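Local atomic coordinates of beta-catenin homolog sys-1 (Caenorhabditis elegans, PDB entry 3C2G), a protein that acts as a beta-catenin-type transcription coregulator in Wnt signalling, binding the TCF factor POP-1 directly and activating or repressing target genes. Residues 60-65 with 76-81; 81-86 with 137-142; 429-434 with 475-480; 467-472 with 526-531. All coordinates share one frame; numbering follows the deposited sequence.

Interaction 1 (60-65 with 76-81); sequences DGLKPQ and QLWYNL
The indole of Trp78 takes a leucine methyl on one face and a carbonyl oxygen at its edge. Leu62 CD2 sits over the five-membered ring, 3.6 Å from its centroid and 25° off the normal, a CH-pi contact. Its closest approach in the ring is to CD1: Leu62 CD2 lies 3.3 Å from Trp78 CD1. Trp78 CG lies anti to its own carbonyl carbon, and a chi2 of -17° leaves CD1 nearly eclipsed with CA, turned to this methyl. At the edge, close to the ring plane, Trp78 NE1 donates to Gly61 O at 3.1 Å; the bond is bent, with 140° at the hydrogen. Gly61 belongs to the last turn of helix 47-62, so a side chain supplies an N-H to a carbonyl near the helix end. That helix and helix 71-90 follow one another in the armadillo domain, an all-helical solenoid, and this contact ties the close of one to the next across the connecting loop. One turn further along helix 71-90, Leu81 CD1 packs on the backbone at Gly61 CA, 3.6 Å away, where there is no side chain to hold it off. Leu77 CD2 lies 3.6 Å from Gly61 O and meets Gln65 NE2 tip to tip at 4.2 Å. An alanine in place of Trp78 would probably leave Gly61 O without this donor and open a gap beside Leu62 CD2. Leu122 and Cys136 also touch the Trp78 side chain, and Tyr74 meets it with its ring inclined.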
loop_
_atom_site.group_PDB
_atom_site.type_symbol
_atom_site.label_atom_id
_atom_site.label_comp_id
_atom_site.label_asym_id
_atom_site.label_seq_id
_atom_site.Cartn_x
_atom_site.Cartn_y
_atom_site.Cartn_z
ATOM N N ASP A 60 -22.066 -24.161 -29.990
ATOM C CA ASP A 60 -23.192 -25.050 -30.244
ATOM C C ASP A 60 -23.169 -26.342 -29.414
ATOM O O ASP A 60 -24.204 -26.769 -28.899
ATOM C CB ASP A 60 -23.304 -25.381 -31.735
ATOM C CG ASP A 60 -24.547 -26.171 -32.040
ATOM O OD1 ASP A 60 -25.637 -25.549 -32.074
ATOM O OD2 ASP A 60 -24.434 -27.414 -32.194
ATOM N N GLY A 61 -21.999 -26.959 -29.288
ATOM C CA GLY A 61 -21.843 -28.186 -28.492
ATOM C C GLY A 61 -22.163 -28.040 -27.003
ATOM O O GLY A 61 -22.602 -28.990 -26.358
ATOM N N LEU A 62 -21.960 -26.841 -26.462
ATOM C CA LEU A 62 -22.227 -26.585 -25.050
ATOM C C LEU A 62 -23.705 -26.389 -24.753
ATOM O O LEU A 62 -24.121 -26.526 -23.615
ATOM C CB LEU A 62 -21.398 -25.399 -24.541
ATOM C CG LEU A 62 -19.879 -25.605 -24.620
ATOM C CD1 LEU A 62 -19.110 -24.330 -24.327
ATOM C CD2 LEU A 62 -19.429 -26.718 -23.696
ATOM N N LYS A 63 -24.497 -26.076 -25.775
ATOM C CA LYS A 63 -25.942 -25.894 -25.604
ATOM C C LYS A 63 -26.629 -27.203 -25.227
ATOM O O LYS A 63 -26.199 -28.273 -25.666
ATOM C CB LYS A 63 -26.577 -25.314 -26.867
ATOM C CG LYS A 63 -26.238 -23.865 -27.089
ATOM C CD LYS A 63 -26.948 -23.281 -28.288
ATOM C CE LYS A 63 -26.243 -22.020 -28.735
ATOM N NZ LYS A 63 -27.088 -21.175 -29.616
ATOM N N PRO A 64 -27.685 -27.126 -24.392
ATOM C CA PRO A 64 -28.431 -28.337 -24.032
ATOM C C PRO A 64 -29.140 -28.934 -25.235
ATOM O O PRO A 64 -29.695 -28.200 -26.053
ATOM C CB PRO A 64 -29.461 -27.837 -23.012
ATOM C CG PRO A 64 -29.577 -26.360 -23.257
ATOM C CD PRO A 64 -28.222 -25.922 -23.725
ATOM N N GLN A 65 -29.088 -30.258 -25.345
ATOM C CA GLN A 65 -29.826 -30.986 -26.370
ATOM C C GLN A 65 -31.099 -31.570 -25.736
ATOM O O GLN A 65 -31.019 -32.215 -24.687
ATOM C CB GLN A 65 -28.957 -32.092 -26.968
ATOM C CG GLN A 65 -27.523 -31.669 -27.264
ATOM C CD GLN A 65 -26.807 -32.620 -28.215
ATOM O OE1 GLN A 65 -27.397 -33.109 -29.185
ATOM N NE2 GLN A 65 -25.524 -32.879 -27.947
ATOM N N GLN A 76 -17.881 -35.540 -21.213
ATOM C CA GLN A 76 -16.944 -36.005 -22.225
ATOM C C GLN A 76 -16.942 -35.116 -23.475
ATOM O O GLN A 76 -15.881 -34.773 -24.004
ATOM C CB GLN A 76 -17.205 -37.472 -22.570
ATOM C CG GLN A 76 -15.969 -38.162 -23.122
ATOM C CD GLN A 76 -16.201 -39.609 -23.475
ATOM O OE1 GLN A 76 -17.015 -40.306 -22.852
ATOM N NE2 GLN A 76 -15.484 -40.078 -24.488
ATOM N N LEU A 77 -18.128 -34.732 -23.927
ATOM C CA LEU A 77 -18.260 -33.830 -25.065
ATOM C C LEU A 77 -17.601 -32.498 -24.748
ATOM O O LEU A 77 -16.678 -32.077 -25.456
ATOM C CB LEU A 77 -19.739 -33.638 -25.436
ATOM C CG LEU A 77 -20.103 -32.615 -26.516
ATOM C CD1 LEU A 77 -19.597 -33.032 -27.881
ATOM C CD2 LEU A 77 -21.601 -32.424 -26.549
ATOM N N TRP A 78 -18.058 -31.867 -23.661
ATOM C CA TRP A 78 -17.541 -30.561 -23.223
ATOM C C TRP A 78 -16.045 -30.561 -22.904
ATOM O O TRP A 78 -15.342 -29.593 -23.208
ATOM C CB TRP A 78 -18.348 -30.015 -22.043
ATOM C CG TRP A 78 -19.832 -29.872 -22.337
ATOM C CD1 TRP A 78 -20.437 -29.857 -23.575
ATOM C CD2 TRP A 78 -20.884 -29.692 -21.382
ATOM N NE1 TRP A 78 -21.797 -29.689 -23.438
ATOM C CE2 TRP A 78 -22.099 -29.577 -22.107
ATOM C CE3 TRP A 78 -20.922 -29.611 -19.987
ATOM C CZ2 TRP A 78 -23.332 -29.403 -21.481
ATOM C CZ3 TRP A 78 -22.154 -29.435 -19.357
ATOM C CH2 TRP A 78 -23.344 -29.328 -20.108
ATOM N N TYR A 79 -15.537 -31.648 -22.329
ATOM C CA TYR A 79 -14.112 -31.697 -22.051
ATOM C C TYR A 79 -13.318 -31.514 -23.332
ATOM O O TYR A 79 -12.285 -30.843 -23.329
ATOM C CB TYR A 79 -13.698 -32.988 -21.348
ATOM C CG TYR A 79 -12.225 -33.014 -21.009
ATOM C CD1 TYR A 79 -11.756 -32.462 -19.813
ATOM C CD2 TYR A 79 -11.291 -33.567 -21.892
ATOM C CE1 TYR A 79 -10.395 -32.466 -19.501
ATOM C CE2 TYR A 79 -9.922 -33.577 -21.584
ATOM C CZ TYR A 79 -9.489 -33.027 -20.385
ATOM O OH TYR A 79 -8.146 -33.041 -20.061
ATOM N N ASN A 80 -13.803 -32.114 -24.422
ATOM C CA ASN A 80 -13.142 -32.014 -25.726
ATOM C C ASN A 80 -13.209 -30.606 -26.301
ATOM O O ASN A 80 -12.189 -30.041 -26.703
ATOM C CB ASN A 80 -13.750 -33.014 -26.713
ATOM C CG ASN A 80 -13.213 -34.423 -26.532
ATOM O OD1 ASN A 80 -12.411 -34.884 -27.332
ATOM N ND2 ASN A 80 -13.648 -35.108 -25.480
ATOM N N LEU A 81 -14.417 -30.044 -26.329
ATOM C CA LEU A 81 -14.635 -28.689 -26.823
ATOM C C LEU A 81 -13.915 -27.630 -25.973
ATOM O O LEU A 81 -13.326 -26.682 -26.506
ATOM C CB LEU A 81 -16.130 -28.385 -26.901
ATOM C CG LEU A 81 -17.017 -29.350 -27.700
ATOM C CD1 LEU A 81 -18.471 -29.009 -27.499
ATOM C CD2 LEU A 81 -16.685 -29.359 -29.187
#

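Interaction 2 (81-86 with 137-142); sequences LLDILR and ANQVFQ
The amide of Gln139 and the guanidinium of Arg86 lie in almost the same orientation, their planes 5° apart, although the two side chains cross at about a right angle. The amide comes up at the guanidinium's edge, near its plane, with Gln139 NE2 3.7 Å from Arg86 NE. The Arg86 chain runs extended from the backbone through CD and then bends at chi3 (66°), which fixes where NE stands beside the glutamine. Beyond the bend, Arg86 NH2 makes a salt bridge to Asp83 OD1 at 2.8 Å, on the syn side of the carboxylate. Gln139 NE2 also comes close to that oxygen, but at a poor angle for bonding. Helices 71-90 and 134-150 run side by side here, axes 9.5 Å apart and 16° from parallel, as neighbouring helices stack along an armadillo solenoid. On the apolar flank of this polar strip, Leu82 CD1 meets Val140 CG2 at 3.8 Å, the side chains slanting past one another, and Ile119 of helix 115-122 touches both. On the other flank, Gln142 OE1 rests against Arg86 CD at 3.7 Å, while Gln142 NE2 bonds back to Asn138 O one turn earlier. The buried Asp83 carboxylate gives its second oxygen, OD2, to salt bridges with Arg87 and Arg31, so three arginines pair with this carboxylate and would be expected to favour its charged form.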
loop_
_atom_site.group_PDB
_atom_site.type_symbol
_atom_site.label_atom_id
_atom_site.label_comp_id
_atom_site.label_asym_id
_atom_site.label_seq_id
_atom_site.Cartn_x
_atom_site.Cartn_y
_atom_site.Cartn_z
ATOM N N LEU A 81 -14.417 -30.044 -26.329
ATOM C CA LEU A 81 -14.635 -28.689 -26.823
ATOM C C LEU A 81 -13.915 -27.630 -25.973
ATOM O O LEU A 81 -13.326 -26.682 -26.506
ATOM C CB LEU A 81 -16.130 -28.385 -26.901
ATOM C CG LEU A 81 -17.017 -29.350 -27.700
ATOM C CD1 LEU A 81 -18.471 -29.009 -27.499
ATOM C CD2 LEU A 81 -16.685 -29.359 -29.187
ATOM N N LEU A 82 -13.940 -27.799 -24.651
ATOM C CA LEU A 82 -13.273 -26.840 -23.775
ATOM C C LEU A 82 -11.773 -26.930 -23.921
ATOM O O LEU A 82 -11.077 -25.929 -23.783
ATOM C CB LEU A 82 -13.705 -27.008 -22.322
ATOM C CG LEU A 82 -15.192 -26.712 -22.086
ATOM C CD1 LEU A 82 -15.638 -27.140 -20.686
ATOM C CD2 LEU A 82 -15.510 -25.245 -22.359
ATOM N N ASP A 83 -11.278 -28.123 -24.239
ATOM C CA ASP A 83 -9.846 -28.301 -24.470
ATOM C C ASP A 83 -9.398 -27.635 -25.761
ATOM O O ASP A 83 -8.295 -27.103 -25.834
ATOM C CB ASP A 83 -9.444 -29.770 -24.477
ATOM C CG ASP A 83 -7.935 -29.946 -24.495
ATOM O OD1 ASP A 83 -7.273 -29.619 -23.482
ATOM O OD2 ASP A 83 -7.403 -30.378 -25.537
ATOM N N ILE A 84 -10.259 -27.659 -26.778
ATOM C CA ILE A 84 -9.995 -26.914 -27.999
ATOM C C ILE A 84 -9.955 -25.435 -27.632
ATOM O O ILE A 84 -8.987 -24.734 -27.932
ATOM C CB ILE A 84 -11.079 -27.180 -29.086
ATOM C CG1 ILE A 84 -10.906 -28.575 -29.701
ATOM C CG2 ILE A 84 -11.027 -26.114 -30.176
ATOM C CD1 ILE A 84 -12.185 -29.135 -30.347
ATOM N N LEU A 85 -10.997 -24.969 -26.956
ATOM C CA LEU A 85 -11.072 -23.568 -26.553
ATOM C C LEU A 85 -9.842 -23.124 -25.764
ATOM O O LEU A 85 -9.288 -22.061 -26.033
ATOM C CB LEU A 85 -12.351 -23.302 -25.759
ATOM C CG LEU A 85 -12.584 -21.885 -25.229
ATOM C CD1 LEU A 85 -12.530 -20.801 -26.327
ATOM C CD2 LEU A 85 -13.915 -21.857 -24.510
ATOM N N ARG A 86 -9.417 -23.948 -24.807
ATOM C CA ARG A 86 -8.233 -23.653 -24.019
ATOM C C ARG A 86 -7.027 -23.449 -24.919
ATOM O O ARG A 86 -6.271 -22.496 -24.750
ATOM C CB ARG A 86 -7.955 -24.762 -23.004
ATOM C CG ARG A 86 -6.733 -24.508 -22.118
ATOM C CD ARG A 86 -6.576 -25.547 -21.011
ATOM N NE ARG A 86 -6.293 -26.862 -21.571
ATOM C CZ ARG A 86 -5.082 -27.292 -21.908
ATOM N NH1 ARG A 86 -4.023 -26.504 -21.735
ATOM N NH2 ARG A 86 -4.934 -28.508 -22.427
ATOM N N ALA A 137 -14.831 -27.968 -15.166
ATOM C CA ALA A 137 -14.589 -26.808 -14.310
ATOM C C ALA A 137 -13.127 -26.378 -14.338
ATOM O O ALA A 137 -12.818 -25.203 -14.569
ATOM C CB ALA A 137 -15.015 -27.119 -12.888
ATOM N N ASN A 138 -12.226 -27.332 -14.120
ATOM C CA ASN A 138 -10.807 -27.010 -14.012
ATOM C C ASN A 138 -10.278 -26.430 -15.304
ATOM O O ASN A 138 -9.393 -25.582 -15.309
ATOM C CB ASN A 138 -9.985 -28.235 -13.600
ATOM C CG ASN A 138 -8.491 -27.941 -13.551
ATOM O OD1 ASN A 138 -7.701 -28.521 -14.314
ATOM N ND2 ASN A 138 -8.093 -27.002 -12.669
ATOM N N GLN A 139 -10.856 -26.879 -16.403
ATOM C CA GLN A 139 -10.474 -26.411 -17.716
ATOM C C GLN A 139 -10.969 -24.995 -18.006
ATOM O O GLN A 139 -10.265 -24.205 -18.626
ATOM C CB GLN A 139 -11.004 -27.378 -18.759
ATOM C CG GLN A 139 -10.108 -27.463 -19.950
ATOM C CD GLN A 139 -10.130 -28.817 -20.572
ATOM O OE1 GLN A 139 -11.203 -29.413 -20.781
ATOM N NE2 GLN A 139 -8.941 -29.323 -20.897
ATOM N N VAL A 140 -12.175 -24.676 -17.556
ATOM C CA VAL A 140 -12.697 -23.329 -17.705
ATOM C C VAL A 140 -11.907 -22.298 -16.866
ATOM O O VAL A 140 -11.671 -21.174 -17.323
ATOM C CB VAL A 140 -14.196 -23.287 -17.388
ATOM C CG1 VAL A 140 -14.708 -21.848 -17.358
ATOM C CG2 VAL A 140 -14.976 -24.121 -18.419
ATOM N N PHE A 141 -11.479 -22.690 -15.661
ATOM C CA PHE A 141 -10.579 -21.841 -14.862
ATOM C C PHE A 141 -9.265 -21.572 -15.577
ATOM O O PHE A 141 -8.751 -20.466 -15.503
ATOM C CB PHE A 141 -10.317 -22.413 -13.457
ATOM C CG PHE A 141 -11.464 -22.221 -12.503
ATOM C CD1 PHE A 141 -11.907 -20.944 -12.173
ATOM C CD2 PHE A 141 -12.094 -23.310 -11.930
ATOM C CE1 PHE A 141 -12.958 -20.759 -11.292
ATOM C CE2 PHE A 141 -13.144 -23.138 -11.063
ATOM C CZ PHE A 141 -13.582 -21.854 -10.737
ATOM N N GLN A 142 -8.725 -22.569 -16.275
ATOM C CA GLN A 142 -7.514 -22.346 -17.080
ATOM C C GLN A 142 -7.733 -21.398 -18.274
ATOM O O GLN A 142 -6.817 -20.677 -18.674
ATOM C CB GLN A 142 -6.947 -23.665 -17.579
ATOM C CG GLN A 142 -6.067 -24.393 -16.583
ATOM C CD GLN A 142 -5.843 -25.830 -16.995
ATOM O OE1 GLN A 142 -4.895 -26.140 -17.727
ATOM N NE2 GLN A 142 -6.737 -26.718 -16.559
#

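Interaction 3 (429-434 with 475-480)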
loop_
_atom_site.group_PDB
_atom_site.type_symbol
_atom_site.label_atom_id
_atom_site.label_comp_id
_atom_site.label_asym_id
_atom_site.label_seq_id
_atom_site.Cartn_x
_atom_site.Cartn_y
_atom_site.Cartn_z
ATOM N N GLN A 429 12.847 7.237 30.847
ATOM C CA GLN A 429 14.084 6.579 30.407
ATOM C C GLN A 429 14.052 6.226 28.913
ATOM O O GLN A 429 15.077 6.270 28.238
ATOM C CB GLN A 429 14.488 5.373 31.289
ATOM C CG GLN A 429 13.510 4.198 31.346
ATOM C CD GLN A 429 14.187 2.866 31.737
ATOM O OE1 GLN A 429 14.938 2.781 32.723
ATOM N NE2 GLN A 429 13.907 1.819 30.963
ATOM N N GLN A 430 12.873 5.904 28.403
ATOM C CA GLN A 430 12.715 5.612 26.981
ATOM C C GLN A 430 12.972 6.873 26.141
ATOM O O GLN A 430 13.812 6.875 25.246
ATOM C CB GLN A 430 11.328 5.005 26.693
ATOM C CG GLN A 430 11.093 3.579 27.254
ATOM C CD GLN A 430 9.686 3.052 26.949
ATOM O OE1 GLN A 430 9.345 2.771 25.794
ATOM N NE2 GLN A 430 8.859 2.933 27.985
ATOM N N VAL A 431 12.286 7.962 26.465
ATOM C CA VAL A 431 12.464 9.202 25.725
ATOM C C VAL A 431 13.899 9.740 25.800
ATOM O O VAL A 431 14.409 10.288 24.819
ATOM C CB VAL A 431 11.452 10.259 26.174
ATOM C CG1 VAL A 431 11.740 11.610 25.530
ATOM C CG2 VAL A 431 10.032 9.797 25.841
ATOM N N CYS A 432 14.558 9.571 26.944
ATOM C CA CYS A 432 15.889 10.157 27.153
ATOM C C CYS A 432 16.983 9.439 26.384
ATOM O O CYS A 432 18.052 9.990 26.145
ATOM C CB CYS A 432 16.240 10.199 28.641
ATOM S SG CYS A 432 15.346 11.481 29.544
ATOM N N LYS A 433 16.722 8.202 26.002
ATOM C CA LYS A 433 17.622 7.490 25.102
ATOM C C LYS A 433 17.878 8.273 23.807
ATOM O O LYS A 433 18.961 8.179 23.233
ATOM C CB LYS A 433 17.057 6.113 24.773
ATOM C CG LYS A 433 17.204 5.109 25.896
ATOM C CD LYS A 433 17.399 3.706 25.334
ATOM C CE LYS A 433 18.863 3.429 24.995
ATOM N NZ LYS A 433 19.683 3.222 26.231
ATOM N N PHE A 434 16.891 9.058 23.368
ATOM C CA PHE A 434 17.017 9.825 22.132
ATOM C C PHE A 434 17.993 10.999 22.176
ATOM O O PHE A 434 18.306 11.563 21.124
ATOM C CB PHE A 434 15.644 10.245 21.572
ATOM C CG PHE A 434 14.946 9.146 20.813
ATOM C CD1 PHE A 434 15.140 8.991 19.447
ATOM C CD2 PHE A 434 14.118 8.243 21.471
ATOM C CE1 PHE A 434 14.493 7.960 18.744
ATOM C CE2 PHE A 434 13.475 7.214 20.775
ATOM C CZ PHE A 434 13.658 7.075 19.410
ATOM N N PRO A 475 10.307 18.911 29.056
ATOM C CA PRO A 475 10.888 19.382 30.326
ATOM C C PRO A 475 11.931 18.445 30.942
ATOM O O PRO A 475 12.988 18.911 31.358
ATOM C CB PRO A 475 9.666 19.489 31.250
ATOM C CG PRO A 475 8.526 19.731 30.329
ATOM C CD PRO A 475 8.834 18.892 29.109
ATOM N N PHE A 476 11.650 17.146 30.993
ATOM C CA PHE A 476 12.581 16.203 31.618
ATOM C C PHE A 476 13.766 15.801 30.744
ATOM O O PHE A 476 14.646 15.081 31.203
ATOM C CB PHE A 476 11.854 14.944 32.077
ATOM C CG PHE A 476 11.257 14.151 30.957
ATOM C CD1 PHE A 476 12.027 13.231 30.251
ATOM C CD2 PHE A 476 9.918 14.316 30.611
ATOM C CE1 PHE A 476 11.463 12.494 29.212
ATOM C CE2 PHE A 476 9.354 13.572 29.580
ATOM C CZ PHE A 476 10.123 12.663 28.882
ATOM N N VAL A 477 13.797 16.239 29.490
ATOM C CA VAL A 477 14.915 15.870 28.638
ATOM C C VAL A 477 16.125 16.764 28.931
ATOM O O VAL A 477 16.037 17.979 28.777
ATOM C CB VAL A 477 14.540 15.880 27.126
ATOM C CG1 VAL A 477 15.778 15.759 26.263
ATOM C CG2 VAL A 477 13.587 14.744 26.816
ATOM N N PRO A 478 17.249 16.159 29.362
ATOM C CA PRO A 478 18.482 16.921 29.589
ATOM C C PRO A 478 19.012 17.501 28.282
ATOM O O PRO A 478 19.142 16.779 27.292
ATOM C CB PRO A 478 19.457 15.878 30.153
ATOM C CG PRO A 478 18.908 14.570 29.754
ATOM C CD PRO A 478 17.426 14.723 29.652
ATOM N N LYS A 479 19.308 18.796 28.291
ATOM C CA LYS A 479 19.647 19.524 27.082
ATOM C C LYS A 479 21.107 19.943 27.008
ATOM O O LYS A 479 21.572 20.438 25.970
ATOM C CB LYS A 479 18.750 20.748 26.988
ATOM C CG LYS A 479 17.381 20.414 26.454
ATOM C CD LYS A 479 16.304 20.974 27.337
ATOM C CE LYS A 479 15.017 20.214 27.111
ATOM N NZ LYS A 479 14.291 20.068 28.387
ATOM N N ASP A 480 21.834 19.732 28.101
ATOM C CA ASP A 480 23.174 20.290 28.254
ATOM C C ASP A 480 24.214 19.642 27.348
ATOM O O ASP A 480 25.108 20.323 26.861
ATOM C CB ASP A 480 23.612 20.252 29.732
ATOM C CG ASP A 480 22.747 21.164 30.635
ATOM O OD1 ASP A 480 22.065 22.087 30.115
ATOM O OD2 ASP A 480 22.754 20.962 31.874
#
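Val431 and Cys432 of helix 425-432 lie against the armadillo-domain loop that follows helix 457-472, with Cys432 CA 6.0 Å from Val477 CA. Phe476 reaches across from the loop. Its CG sits between the backbone N and the carbonyl carbon, the crowded position (chi1 64°), and the ring offers its edge to the helix. Val431 CB lies in the ring plane, 3.8 Å from Phe476 CE1, the two side chains crossing at about a right angle. Beside it, Cys432 SG meets Phe476 CD1 at 3.8 Å; the sulfur is 89° off the ring normal, an edge-on sulfur-aromatic contact. The same sulfur touches Pro478 CD at 3.9 Å, and Val431 CG1 packs on Val477 CG2. An alanine in place of Phe476 would probably open a gap beside Val431 and leave Cys432 SG with Pro478 CD as its one close partner in 475-480. Within the loop, Lys479 NZ bonds to Val477 O at 2.8 Å, on a lone pair. Leu409 of helix 388-409 and Trp412 of a loop also touch Val431. Every contact between the two segments is apolar or sulfur-aromatic, so their association probably rests on apolar fit, with no hydrogen bond between them.

Interaction 4 (467-472 with 526-531); sequences SFILLL and ISLLLV
Leu528 lies against Phe468, Ile469 and Leu472 where two helices of the armadillo solenoid, 457-472 and 515-535, stack side by side. Their axes pass 9.4 Å apart at 27° from parallel, and the backbones come nearest at Ile469 and Leu528. Starting at the backbone, Leu528 CB meets Ile469 CG1 at 3.8 Å, the two side chains slanting past each other. Leu528 CG is anti to its own backbone N (chi1 177°), and a chi2 of 55° sets CD1. Of the two methyls, CD1 has the richer set of neighbours: Leu528 CD1 is 3.8 Å from Phe468 CB and equally close to Ile469 N, and it also touches Leu472 CD1, that side chain crossing at about a right angle. Leu528 CD2 closes on Phe468 CB as well, so the fork of the leucine straddles that beta carbon. The phenyl group of Phe468 turns from helix 515-535 to Leu440 and Leu443 of helix 437-448. One turn further along, Val531 CG1 packs on the base of Leu472, 3.6 Å from Leu472 CB and 4.0 Å from Leu472 CD1. Toward the N-terminal end of 526-531 the apolar row gives way to a hydroxyl, and there the tip of the isoleucine, Ile469 CD1, rests 3.8 Å from Ser527 OG.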
loop_
_atom_site.group_PDB
_atom_site.type_symbol
_atom_site.label_atom_id
_atom_site.label_comp_id
_atom_site.label_asym_id
_atom_site.label_seq_id
_atom_site.Cartn_x
_atom_site.Cartn_y
_atom_site.Cartn_z
ATOM N N SER A 467 11.394 16.273 15.355
ATOM C CA SER A 467 11.810 15.480 16.501
ATOM C C SER A 467 12.673 16.277 17.486
ATOM O O SER A 467 12.451 16.203 18.688
ATOM C CB SER A 467 12.537 14.210 16.046
ATOM O OG SER A 467 11.590 13.256 15.605
ATOM N N PHE A 468 13.648 17.022 16.965
ATOM C CA PHE A 468 14.522 17.845 17.780
ATOM C C PHE A 468 13.745 18.961 18.454
ATOM O O PHE A 468 13.934 19.218 19.640
ATOM C CB PHE A 468 15.671 18.417 16.951
ATOM C CG PHE A 468 16.744 17.423 16.651
ATOM C CD1 PHE A 468 17.406 16.768 17.678
ATOM C CD2 PHE A 468 17.114 17.144 15.335
ATOM C CE1 PHE A 468 18.411 15.830 17.392
ATOM C CE2 PHE A 468 18.121 16.201 15.051
ATOM C CZ PHE A 468 18.760 15.552 16.077
ATOM N N ILE A 469 12.868 19.612 17.699
ATOM C CA ILE A 469 11.975 20.614 18.255
ATOM C C ILE A 469 11.248 20.057 19.481
ATOM O O ILE A 469 11.328 20.634 20.564
ATOM C CB ILE A 469 10.963 21.117 17.214
ATOM C CG1 ILE A 469 11.671 21.970 16.162
ATOM C CG2 ILE A 469 9.848 21.925 17.879
ATOM C CD1 ILE A 469 10.864 22.186 14.886
ATOM N N LEU A 470 10.565 18.931 19.319
ATOM C CA LEU A 470 9.776 18.360 20.407
ATOM C C LEU A 470 10.615 17.827 21.571
ATOM O O LEU A 470 10.254 18.021 22.733
ATOM C CB LEU A 470 8.850 17.269 19.883
ATOM C CG LEU A 470 7.818 17.723 18.851
ATOM C CD1 LEU A 470 6.980 16.533 18.363
ATOM C CD2 LEU A 470 6.933 18.843 19.396
ATOM N N LEU A 471 11.720 17.149 21.268
ATOM C CA LEU A 471 12.617 16.673 22.315
ATOM C C LEU A 471 13.107 17.826 23.190
ATOM O O LEU A 471 13.092 17.724 24.410
ATOM C CB LEU A 471 13.803 15.912 21.737
ATOM C CG LEU A 471 13.526 14.459 21.366
ATOM C CD1 LEU A 471 14.654 13.913 20.497
ATOM C CD2 LEU A 471 13.298 13.578 22.596
ATOM N N LEU A 472 13.502 18.930 22.565
ATOM C CA LEU A 472 14.086 20.048 23.295
ATOM C C LEU A 472 13.037 20.851 24.050
ATOM O O LEU A 472 13.384 21.625 24.920
ATOM C CB LEU A 472 14.905 20.964 22.378
ATOM C CG LEU A 472 16.105 20.380 21.627
ATOM C CD1 LEU A 472 16.649 21.427 20.703
ATOM C CD2 LEU A 472 17.217 19.860 22.532
ATOM N N ILE A 526 13.786 27.425 11.099
ATOM C CA ILE A 526 13.716 28.686 11.831
ATOM C C ILE A 526 13.280 28.399 13.280
ATOM O O ILE A 526 13.837 28.929 14.245
ATOM C CB ILE A 526 12.749 29.690 11.134
ATOM C CG1 ILE A 526 13.205 29.993 9.699
ATOM C CG2 ILE A 526 12.602 30.982 11.942
ATOM C CD1 ILE A 526 14.698 30.248 9.534
ATOM N N SER A 527 12.308 27.512 13.415
ATOM C CA SER A 527 11.698 27.243 14.696
ATOM C C SER A 527 12.636 26.442 15.593
ATOM O O SER A 527 12.656 26.623 16.808
ATOM C CB SER A 527 10.365 26.535 14.466
ATOM O OG SER A 527 9.959 25.840 15.610
ATOM N N LEU A 528 13.441 25.576 14.997
ATOM C CA LEU A 528 14.417 24.820 15.770
ATOM C C LEU A 528 15.620 25.681 16.206
ATOM O O LEU A 528 16.203 25.447 17.268
ATOM C CB LEU A 528 14.867 23.569 15.005
ATOM C CG LEU A 528 15.945 22.677 15.627
ATOM C CD1 LEU A 528 15.574 22.210 17.016
ATOM C CD2 LEU A 528 16.229 21.496 14.732
ATOM N N LEU A 529 16.000 26.666 15.401
ATOM C CA LEU A 529 17.097 27.538 15.787
ATOM C C LEU A 529 16.690 28.371 17.013
ATOM O O LEU A 529 17.505 28.581 17.916
ATOM C CB LEU A 529 17.538 28.424 14.636
ATOM C CG LEU A 529 18.200 27.711 13.456
ATOM C CD1 LEU A 529 18.446 28.704 12.329
ATOM C CD2 LEU A 529 19.499 27.009 13.858
ATOM N N LEU A 530 15.422 28.788 17.049
ATOM C CA LEU A 530 14.829 29.458 18.207
ATOM C C LEU A 530 14.830 28.606 19.480
ATOM O O LEU A 530 15.267 29.059 20.554
ATOM C CB LEU A 530 13.400 29.889 17.892
ATOM C CG LEU A 530 13.325 31.126 17.002
ATOM C CD1 LEU A 530 11.887 31.483 16.740
ATOM C CD2 LEU A 530 14.083 32.317 17.638
ATOM N N VAL A 531 14.330 27.381 19.351
ATOM C CA VAL A 531 14.273 26.452 20.460
ATOM C C VAL A 531 15.668 26.210 21.018
ATOM O O VAL A 531 15.851 26.273 22.217
ATOM C CB VAL A 531 13.574 25.125 20.063
ATOM C CG1 VAL A 531 13.756 24.094 21.126
ATOM C CG2 VAL A 531 12.081 25.362 19.823
#

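The four contacts form two pairs on opposite sides of the chain's centre. Interactions 1 and 2 share Leu81 and helix 71-90, their centres about 11 Å apart, and Leu62 of the first also touches Leu82 of the second. Interactions 3 and 4, centres about 14 Å apart, meet where Leu471 packs on Val431 and Phe434. Interactions 2 and 4 both join near-parallel stacked helices and are largely buried, yet one centres on amides and a salt-bridged arginine while the other is almost wholly apolar. Interactions 1 and 3 each bring an aromatic ring against a neighbouring segment; the first is buried and hydrogen-bonded, the third only partly buried and without a hydrogen bond between its segments.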